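Long-range contact in abhydrolase domain-containing protein (Exiguobacterium antarcticum, PDB 5H3H), which probably hydrolyses ester bonds as an alpha/beta-hydrolase esterase, and binds peracetic acid in its pocket, consistent with a perhydrolase activity: residues B[164-177]-B[243-255]. Residues are numbered along the deposited sequence; the frame is centred on the assembly and turned at random.
Sequences FFAKEHPEPLQQWF and FEESGHGMFLDER. With F50 (ethaneperoxoic acid), chain D.
The buried carboxylate of D253 gathers the loop 165-169 onto the short helix 250-253. From CB, the side chain turns to place CG anti to its own carbonyl carbon (chi1 -80°), facing the A166 amide. Beyond CG, D253 OD2 accepts from A166 N on its syn side at 2.8 Å, in a nearly straight bond (173°), and on its anti side from G247 N of its own segment. D253 OD1 takes H169 NE2 at 2.9 Å on the anti side, while K167 N reaches it from the opposite face of the carboxylate plane, giving four bonds in all. K167 bends at chi3 so that NZ lies 2.7 Å from D253 O, in the carbonyl plane. An alanine at D253 would probably leave the amides of A166, K167 and G247 and H169 NE2 without their acceptor, and the imidazole less firmly held in its rotation. L252 CB lies over one face of the H169 ring in a CH-pi contact; L252 CD1 touches F165 CE1 at 3.7 Å and meets L173 CD1 tip to tip. Nearer the pocket, G249 N donates a hydrogen bond to F164 O (2.9 Å). The F164 ring is sandwiched, with F177 CE2 over one face and the edge of H248 against the other (planes at 66°), while F251 CE2 sits at its rim. H248 NE2 in turn donates to F50 OXT at 2.8 Å, almost linearly, and H248 ND1 is hydrogen-bonded to D220. H248 and D220, with S96, probably form the Ser-His-Asp triad of the alpha/beta hydrolase fold; the loop carrying H248 is packed against segment 164-177, whose F164 lines the ligand pocket.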
loop_
_atom_site.group_PDB
_atom_site.type_symbol
_atom_site.label_atom_id
_atom_site.label_comp_id
_atom_site.label_asym_id
_atom_site.label_seq_id
_atom_site.Cartn_x
_atom_site.Cartn_y
_atom_site.Cartn_z
ATOM N N PHE B 164 8.723 -22.044 -25.170
ATOM C CA PHE B 164 8.162 -20.683 -24.976
ATOM C C PHE B 164 6.980 -20.447 -25.889
ATOM O O PHE B 164 6.055 -19.737 -25.519
ATOM C CB PHE B 164 9.269 -19.659 -25.263
ATOM C CG PHE B 164 9.054 -18.298 -24.648
ATOM C CD1 PHE B 164 8.171 -17.418 -25.202
ATOM C CD2 PHE B 164 9.765 -17.909 -23.523
ATOM C CE1 PHE B 164 7.986 -16.165 -24.618
ATOM C CE2 PHE B 164 9.603 -16.652 -22.963
ATOM C CZ PHE B 164 8.724 -15.798 -23.513
ATOM N N PHE B 165 6.968 -21.072 -27.071
ATOM C CA PHE B 165 5.989 -20.758 -28.110
ATOM C C PHE B 165 5.289 -22.030 -28.500
ATOM O O PHE B 165 5.894 -23.083 -28.526
ATOM C CB PHE B 165 6.648 -20.124 -29.333
ATOM C CG PHE B 165 7.292 -18.797 -29.062
ATOM C CD1 PHE B 165 6.512 -17.686 -28.786
ATOM C CD2 PHE B 165 8.688 -18.668 -29.046
ATOM C CE1 PHE B 165 7.111 -16.437 -28.505
ATOM C CE2 PHE B 165 9.282 -17.435 -28.764
ATOM C CZ PHE B 165 8.487 -16.322 -28.497
ATOM N N ALA B 166 4.007 -21.925 -28.786
ATOM C CA ALA B 166 3.251 -23.100 -29.238
ATOM C C ALA B 166 3.496 -23.364 -30.726
ATOM O O ALA B 166 3.409 -24.500 -31.175
ATOM C CB ALA B 166 1.770 -22.906 -28.958
ATOM N N LYS B 167 3.762 -22.310 -31.492
ATOM C CA LYS B 167 3.989 -22.423 -32.933
ATOM C C LYS B 167 5.454 -22.233 -33.279
ATOM O O LYS B 167 6.216 -21.573 -32.532
ATOM C CB LYS B 167 3.096 -21.429 -33.676
ATOM C CG LYS B 167 1.699 -21.976 -33.838
ATOM C CD LYS B 167 0.804 -20.993 -34.523
ATOM C CE LYS B 167 0.083 -20.115 -33.518
ATOM N NZ LYS B 167 -0.776 -19.117 -34.218
ATOM N N GLU B 168 5.868 -22.851 -34.387
ATOM C CA GLU B 168 7.186 -22.595 -34.924
ATOM C C GLU B 168 7.154 -21.274 -35.698
ATOM O O GLU B 168 6.567 -21.185 -36.727
ATOM C CB GLU B 168 7.677 -23.732 -35.808
ATOM C CG GLU B 168 8.465 -24.800 -35.042
ATOM C CD GLU B 168 9.006 -25.886 -35.974
ATOM O OE1 GLU B 168 8.856 -27.108 -35.666
ATOM O OE2 GLU B 168 9.554 -25.500 -37.036
ATOM N N HIS B 169 7.830 -20.235 -35.203
ATOM C CA HIS B 169 7.880 -18.919 -35.895
ATOM C C HIS B 169 9.099 -18.869 -36.817
ATOM O O HIS B 169 10.019 -19.710 -36.698
ATOM C CB HIS B 169 7.895 -17.768 -34.858
ATOM C CG HIS B 169 6.671 -17.737 -33.990
ATOM N ND1 HIS B 169 5.454 -17.283 -34.436
ATOM C CD2 HIS B 169 6.468 -18.159 -32.716
ATOM C CE1 HIS B 169 4.550 -17.434 -33.483
ATOM N NE2 HIS B 169 5.142 -17.956 -32.430
ATOM N N PRO B 170 9.102 -17.907 -37.764
ATOM C CA PRO B 170 10.184 -17.802 -38.726
ATOM C C PRO B 170 11.537 -17.691 -38.006
ATOM O O PRO B 170 11.638 -17.082 -36.924
ATOM C CB PRO B 170 9.836 -16.551 -39.511
ATOM C CG PRO B 170 8.363 -16.398 -39.373
ATOM C CD PRO B 170 7.938 -17.098 -38.134
ATOM N N GLU B 171 12.544 -18.310 -38.579
ATOM C CA GLU B 171 13.902 -18.325 -38.034
ATOM C C GLU B 171 14.390 -16.881 -37.645
ATOM O O GLU B 171 14.946 -16.707 -36.578
ATOM C CB GLU B 171 14.800 -19.041 -39.054
ATOM C CG GLU B 171 16.298 -18.795 -39.049
ATOM C CD GLU B 171 16.855 -18.624 -40.482
ATOM O OE1 GLU B 171 16.855 -17.467 -41.016
ATOM O OE2 GLU B 171 17.272 -19.663 -41.080
ATOM N N PRO B 172 14.199 -15.890 -38.525
ATOM C CA PRO B 172 14.624 -14.538 -38.121
ATOM C C PRO B 172 13.881 -13.955 -36.948
ATOM O O PRO B 172 14.499 -13.196 -36.231
ATOM C CB PRO B 172 14.412 -13.674 -39.375
ATOM C CG PRO B 172 13.936 -14.566 -40.468
ATOM C CD PRO B 172 13.710 -15.938 -39.914
ATOM N N LEU B 173 12.560 -14.254 -36.772
ATOM C CA LEU B 173 11.811 -13.854 -35.600
ATOM C C LEU B 173 12.324 -14.532 -34.308
ATOM O O LEU B 173 12.502 -13.877 -33.318
ATOM C CB LEU B 173 10.311 -14.110 -35.674
ATOM C CG LEU B 173 9.227 -13.066 -35.479
ATOM C CD1 LEU B 173 7.906 -13.603 -34.931
ATOM C CD2 LEU B 173 9.647 -11.766 -34.768
ATOM N N GLN B 174 12.524 -15.840 -34.343
ATOM C CA GLN B 174 13.095 -16.542 -33.205
ATOM C C GLN B 174 14.459 -16.006 -32.826
ATOM O O GLN B 174 14.735 -15.897 -31.646
ATOM C CB GLN B 174 13.221 -18.030 -33.439
ATOM C CG GLN B 174 11.925 -18.806 -33.457
ATOM C CD GLN B 174 12.150 -20.315 -33.674
ATOM O OE1 GLN B 174 12.866 -20.980 -32.903
ATOM N NE2 GLN B 174 11.518 -20.866 -34.703
ATOM N N GLN B 175 15.319 -15.677 -33.807
ATOM C CA GLN B 175 16.646 -15.183 -33.497
ATOM C C GLN B 175 16.587 -13.809 -32.818
ATOM O O GLN B 175 17.370 -13.502 -31.908
ATOM C CB GLN B 175 17.508 -15.104 -34.735
ATOM C CG GLN B 175 18.994 -14.807 -34.483
ATOM C CD GLN B 175 19.771 -15.947 -33.768
ATOM O OE1 GLN B 175 19.525 -17.122 -33.986
ATOM N NE2 GLN B 175 20.704 -15.573 -32.882
ATOM N N TRP B 176 15.704 -12.969 -33.314
ATOM C CA TRP B 176 15.445 -11.701 -32.666
ATOM C C TRP B 176 15.137 -11.897 -31.176
ATOM O O TRP B 176 15.654 -11.173 -30.326
ATOM C CB TRP B 176 14.335 -10.919 -33.422
ATOM C CG TRP B 176 13.755 -9.792 -32.618
ATOM C CD1 TRP B 176 14.330 -8.547 -32.377
ATOM C CD2 TRP B 176 12.542 -9.807 -31.913
ATOM N NE1 TRP B 176 13.547 -7.837 -31.547
ATOM C CE2 TRP B 176 12.415 -8.559 -31.277
ATOM C CE3 TRP B 176 11.540 -10.763 -31.735
ATOM C CZ2 TRP B 176 11.308 -8.235 -30.452
ATOM C CZ3 TRP B 176 10.409 -10.430 -30.953
ATOM C CH2 TRP B 176 10.332 -9.165 -30.294
ATOM N N PHE B 177 14.225 -12.809 -30.883
ATOM C CA PHE B 177 13.745 -13.015 -29.538
ATOM C C PHE B 177 14.826 -13.598 -28.655
ATOM O O PHE B 177 15.024 -13.143 -27.517
ATOM C CB PHE B 177 12.443 -13.819 -29.506
ATOM C CG PHE B 177 11.877 -13.939 -28.138
ATOM C CD1 PHE B 177 11.243 -12.838 -27.548
ATOM C CD2 PHE B 177 12.038 -15.102 -27.408
ATOM C CE1 PHE B 177 10.743 -12.910 -26.250
ATOM C CE2 PHE B 177 11.508 -15.194 -26.118
ATOM C CZ PHE B 177 10.869 -14.092 -25.537
ATOM N N PHE B 243 -6.171 -17.786 -24.328
ATOM C CA PHE B 243 -5.582 -17.798 -25.627
ATOM C C PHE B 243 -5.456 -19.263 -26.016
ATOM O O PHE B 243 -4.581 -19.966 -25.538
ATOM C CB PHE B 243 -4.280 -16.978 -25.628
ATOM C CG PHE B 243 -4.561 -15.490 -25.644
ATOM C CD1 PHE B 243 -5.082 -14.863 -24.523
ATOM C CD2 PHE B 243 -4.424 -14.765 -26.786
ATOM C CE1 PHE B 243 -5.414 -13.511 -24.533
ATOM C CE2 PHE B 243 -4.765 -13.418 -26.816
ATOM C CZ PHE B 243 -5.233 -12.788 -25.669
ATOM N N GLU B 244 -6.348 -19.707 -26.898
ATOM C CA GLU B 244 -6.523 -21.152 -27.166
ATOM C C GLU B 244 -5.383 -21.705 -27.954
ATOM O O GLU B 244 -5.079 -22.901 -27.870
ATOM C CB GLU B 244 -7.821 -21.446 -27.967
ATOM C CG GLU B 244 -9.104 -20.842 -27.372
ATOM C CD GLU B 244 -9.709 -21.646 -26.217
ATOM O OE1 GLU B 244 -9.035 -22.520 -25.573
ATOM O OE2 GLU B 244 -10.900 -21.387 -25.957
ATOM N N GLU B 245 -4.755 -20.843 -28.748
ATOM C CA GLU B 245 -3.794 -21.265 -29.708
ATOM C C GLU B 245 -2.362 -20.878 -29.267
ATOM O O GLU B 245 -1.423 -21.033 -30.041
ATOM C CB GLU B 245 -4.162 -20.649 -31.086
ATOM C CG GLU B 245 -5.562 -21.004 -31.618
ATOM C CD GLU B 245 -6.065 -20.105 -32.751
ATOM O OE1 GLU B 245 -5.240 -19.578 -33.534
ATOM O OE2 GLU B 245 -7.314 -19.946 -32.914
ATOM N N SER B 246 -2.169 -20.479 -28.004
ATOM C CA SER B 246 -0.905 -19.907 -27.574
ATOM C C SER B 246 -0.268 -20.668 -26.461
ATOM O O SER B 246 -0.941 -21.177 -25.576
ATOM C CB SER B 246 -1.099 -18.461 -27.071
ATOM O OG SER B 246 -1.617 -17.671 -28.110
ATOM N N GLY B 247 1.048 -20.676 -26.498
ATOM C CA GLY B 247 1.855 -21.058 -25.396
ATOM C C GLY B 247 2.096 -19.826 -24.529
ATOM O O GLY B 247 1.250 -18.904 -24.396
ATOM N N HIS B 248 3.278 -19.806 -23.975
ATOM C CA HIS B 248 3.695 -18.722 -23.093
ATOM C C HIS B 248 3.735 -17.424 -23.889
ATOM O O HIS B 248 3.062 -16.463 -23.537
ATOM C CB HIS B 248 5.033 -19.068 -22.540
ATOM C CG HIS B 248 5.480 -18.194 -21.420
ATOM N ND1 HIS B 248 4.650 -17.856 -20.380
ATOM C CD2 HIS B 248 6.690 -17.664 -21.129
ATOM C CE1 HIS B 248 5.322 -17.137 -19.501
ATOM N NE2 HIS B 248 6.577 -17.036 -19.904
ATOM N N GLY B 249 4.369 -17.473 -25.037
ATOM C CA GLY B 249 4.560 -16.288 -25.850
ATOM C C GLY B 249 3.375 -15.905 -26.666
ATOM O O GLY B 249 3.476 -15.850 -27.880
ATOM N N MET B 250 2.235 -15.585 -26.024
ATOM C CA MET B 250 1.064 -15.208 -26.816
ATOM C C MET B 250 1.256 -13.995 -27.682
ATOM O O MET B 250 0.549 -13.801 -28.675
ATOM C CB MET B 250 -0.190 -15.058 -25.999
ATOM C CG MET B 250 -0.162 -14.209 -24.765
ATOM S SD MET B 250 -1.313 -14.888 -23.492
ATOM C CE MET B 250 -0.145 -14.513 -22.213
ATOM N N PHE B 251 2.182 -13.138 -27.267
ATOM C CA PHE B 251 2.410 -11.878 -27.982
ATOM C C PHE B 251 2.913 -12.096 -29.416
ATOM O O PHE B 251 2.823 -11.173 -30.230
ATOM C CB PHE B 251 3.307 -10.980 -27.160
ATOM C CG PHE B 251 4.641 -11.572 -26.872
ATOM C CD1 PHE B 251 5.680 -11.433 -27.775
ATOM C CD2 PHE B 251 4.867 -12.225 -25.670
ATOM C CE1 PHE B 251 6.948 -11.998 -27.530
ATOM C CE2 PHE B 251 6.109 -12.793 -25.425
ATOM C CZ PHE B 251 7.150 -12.643 -26.331
ATOM N N LEU B 252 3.404 -13.306 -29.734
ATOM C CA LEU B 252 3.636 -13.769 -31.086
ATOM C C LEU B 252 2.754 -14.944 -31.555
ATOM O O LEU B 252 2.421 -15.014 -32.735
ATOM C CB LEU B 252 5.086 -14.215 -31.216
ATOM C CG LEU B 252 6.217 -13.254 -30.904
ATOM C CD1 LEU B 252 7.522 -13.981 -31.201
ATOM C CD2 LEU B 252 6.111 -11.971 -31.706
ATOM N N ASP B 253 2.430 -15.902 -30.680
ATOM C CA ASP B 253 1.575 -17.033 -31.067
ATOM C C ASP B 253 0.190 -16.536 -31.593
ATOM O O ASP B 253 -0.299 -17.079 -32.591
ATOM C CB ASP B 253 1.344 -18.033 -29.895
ATOM C CG ASP B 253 2.503 -19.009 -29.654
ATOM O OD1 ASP B 253 3.318 -19.291 -30.545
ATOM O OD2 ASP B 253 2.556 -19.574 -28.550
ATOM N N GLU B 254 -0.393 -15.518 -30.938
ATOM C CA GLU B 254 -1.679 -14.884 -31.315
ATOM C C GLU B 254 -1.520 -13.381 -31.258
ATOM O O GLU B 254 -2.248 -12.670 -30.594
ATOM C CB GLU B 254 -2.872 -15.344 -30.422
ATOM C CG GLU B 254 -3.368 -16.791 -30.709
ATOM C CD GLU B 254 -4.505 -17.317 -29.781
ATOM O OE1 GLU B 254 -4.213 -18.093 -28.799
ATOM O OE2 GLU B 254 -5.686 -16.953 -30.009
ATOM N N ARG B 255 -0.533 -12.921 -32.001
ATOM C CA ARG B 255 -0.172 -11.542 -32.021
ATOM C C ARG B 255 -1.348 -10.581 -32.105
ATOM O O ARG B 255 -1.482 -9.681 -31.277
ATOM C CB ARG B 255 0.797 -11.248 -33.162
ATOM C CG ARG B 255 1.439 -9.872 -32.938
ATOM C CD ARG B 255 1.661 -8.959 -34.119
ATOM N NE ARG B 255 0.549 -8.905 -35.069
ATOM C CZ ARG B 255 0.489 -9.680 -36.134
ATOM N NH1 ARG B 255 1.443 -10.579 -36.345
ATOM N NH2 ARG B 255 -0.552 -9.604 -36.950
HETATM C C F50 D . 9.140 -15.807 -17.155
HETATM O OX1 F50 D . 9.238 -15.053 -19.600
HETATM O O F50 D . 9.278 -14.699 -16.681
HETATM O OXT F50 D . 8.715 -15.890 -18.563
HETATM C CH3 F50 D . 9.387 -17.033 -16.320
#